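Local coordinates for protein signal peptidase I (PDB 4ME8) that probably works as a serine endopeptidase that cleaves hydrophobic N-terminal signal or leader sequences from secreted proteins, at residues L63-G67 against V68-E72. Residues are numbered along the deposited sequence; the frame is centred on the assembly and turned at random.
Sequences LYING and VSLSE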
loop_
_atom_site.group_PDB
_atom_site.type_symbol
_atom_site.label_atom_id
_atom_site.label_comp_id
_atom_site.label_asym_id
_atom_site.label_seq_id
_atom_site.Cartn_x
_atom_site.Cartn_y
_atom_site.Cartn_z
ATOM N N LEU A 63 -0.418 10.476 2.625
ATOM C CA LEU A 63 -0.020 9.758 1.411
ATOM C C LEU A 63 0.291 10.707 0.247
ATOM O O LEU A 63 -0.538 11.532 -0.129
ATOM C CB LEU A 63 -1.140 8.813 0.971
ATOM C CG LEU A 63 -0.993 8.119 -0.384
ATOM C CD1 LEU A 63 0.296 7.300 -0.463
ATOM C CD2 LEU A 63 -2.214 7.247 -0.654
ATOM N N TYR A 64 1.483 10.546 -0.323
ATOM C CA TYR A 64 1.917 11.262 -1.510
ATOM C C TYR A 64 2.197 10.262 -2.646
ATOM O O TYR A 64 3.020 9.367 -2.496
ATOM C CB TYR A 64 3.184 12.069 -1.194
ATOM C CG TYR A 64 2.958 13.238 -0.252
ATOM C CD1 TYR A 64 2.940 13.053 1.125
ATOM C CD2 TYR A 64 2.765 14.527 -0.741
ATOM C CE1 TYR A 64 2.732 14.114 1.991
ATOM C CE2 TYR A 64 2.560 15.596 0.116
ATOM C CZ TYR A 64 2.546 15.381 1.482
ATOM O OH TYR A 64 2.340 16.428 2.333
ATOM N N ILE A 65 1.487 10.413 -3.763
ATOM C CA ILE A 65 1.737 9.650 -4.981
ATOM C C ILE A 65 2.196 10.629 -6.047
ATOM O O ILE A 65 1.453 11.543 -6.410
ATOM C CB ILE A 65 0.463 8.948 -5.482
ATOM C CG1 ILE A 65 -0.074 7.961 -4.438
ATOM C CG2 ILE A 65 0.719 8.223 -6.798
ATOM C CD1 ILE A 65 0.682 6.662 -4.339
ATOM N N ASN A 66 3.415 10.449 -6.546
ATOM C CA ASN A 66 4.015 11.405 -7.482
ATOM C C ASN A 66 3.951 12.809 -6.898
ATOM O O ASN A 66 3.688 13.778 -7.607
ATOM C CB ASN A 66 3.338 11.347 -8.863
ATOM C CG ASN A 66 3.679 10.085 -9.637
ATOM O OD1 ASN A 66 4.600 9.354 -9.290
ATOM N ND2 ASN A 66 2.941 9.830 -10.701
ATOM N N GLY A 67 4.205 12.912 -5.593
ATOM C CA GLY A 67 4.188 14.199 -4.890
ATOM C C GLY A 67 2.806 14.808 -4.691
ATOM O O GLY A 67 2.696 15.949 -4.241
ATOM N N VAL A 68 1.753 14.051 -5.011
ATOM C CA VAL A 68 0.386 14.544 -4.907
ATOM C C VAL A 68 -0.250 13.974 -3.648
ATOM O O VAL A 68 -0.366 12.760 -3.483
ATOM C CB VAL A 68 -0.460 14.173 -6.151
ATOM C CG1 VAL A 68 -1.913 14.603 -5.974
ATOM C CG2 VAL A 68 0.148 14.798 -7.400
ATOM N N SER A 69 -0.655 14.875 -2.766
ATOM C CA SER A 69 -1.292 14.528 -1.512
ATOM C C SER A 69 -2.681 13.917 -1.763
ATOM O O SER A 69 -3.477 14.467 -2.523
ATOM C CB SER A 69 -1.414 15.798 -0.660
ATOM O OG SER A 69 -1.894 15.487 0.624
ATOM N N LEU A 70 -2.960 12.785 -1.119
ATOM C CA LEU A 70 -4.236 12.086 -1.262
ATOM C C LEU A 70 -4.817 11.758 0.101
ATOM O O LEU A 70 -4.127 11.194 0.947
ATOM C CB LEU A 70 -4.018 10.779 -2.022
ATOM C CG LEU A 70 -3.658 10.938 -3.504
ATOM C CD1 LEU A 70 -3.289 9.599 -4.122
ATOM C CD2 LEU A 70 -4.817 11.589 -4.256
ATOM N N SER A 71 -6.085 12.084 0.316
ATOM C CA SER A 71 -6.742 11.719 1.569
ATOM C C SER A 71 -7.057 10.220 1.641
ATOM O O SER A 71 -7.056 9.513 0.628
ATOM C CB SER A 71 -7.997 12.565 1.813
ATOM O OG SER A 71 -8.665 12.874 0.610
ATOM N N GLU A 72 -7.286 9.745 2.862
ATOM C CA GLU A 72 -7.656 8.359 3.131
ATOM C C GLU A 72 -8.734 8.347 4.219
ATOM O O GLU A 72 -8.453 8.107 5.390
ATOM C CB GLU A 72 -6.426 7.556 3.577
ATOM C CG GLU A 72 -5.371 7.379 2.484
ATOM C CD GLU A 72 -4.084 6.743 2.982
ATOM O OE1 GLU A 72 -3.236 7.477 3.533
ATOM O OE2 GLU A 72 -3.900 5.514 2.798
HETATM O O HOH W 1 -3.318 10.060 3.312
#
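V68 and I65 close a beta hairpin with a two-residue loop: N66 and G67 form the corners of a type I' turn, the classic Asn-Gly turn of tight hairpins, and V68 N donates to I65 O at 2.9 Å. Both corner residues have positive phi, a backbone shape that asparagine tolerates and glycine takes easily. The returning bond, from I65 N to V68 O, is straighter at hydrogen (163°). V68, beta-branched and suited to a strand, lays CB and CG2 against the turn, with CB 3.3 Å from I65 O and CG2 close to N66 O.

On the same face as V68 lie L63, I65 and L70. I65 has CG1 beside its backbone N (chi1 -61°), and this branch meets L70 CD1 at 3.6 Å. L63, a buried leucine with CG anti to the backbone N (chi1 172°), sets CD2 4.2 Å from L70 CB and near E72 CD, the glutamate crossing it at about a right angle. The other face carries the non-hydrogen-bonded pair Y64 and S69, with S69 CB 4.1 Å from Y64 CE2; a short polar side chain suits this exposed edge-strand position.

At L63 and L70 the strands are already drawing apart: L70 N still reaches L63 O, but a water stands between L63 N and L70 O, accepting from the first and donating to the second and to E72 OE1. E72 OE1 also comes within 3.6 Å of L63 CB and is hydrogen-bonded to Y58, while OE2 forms a salt bridge with R117, so the carboxylate is gripped at both oxygens.

The hairpin is the outer end of a four-stranded antiparallel sheet, with strand 68-70 at its margin. Strand 62-65 pairs on its other side with strand 56-59, where N66 OD1 accepts from T55 N just before that strand, and L63 and E72 both reach I49 of strand 43-50 in the second sheet.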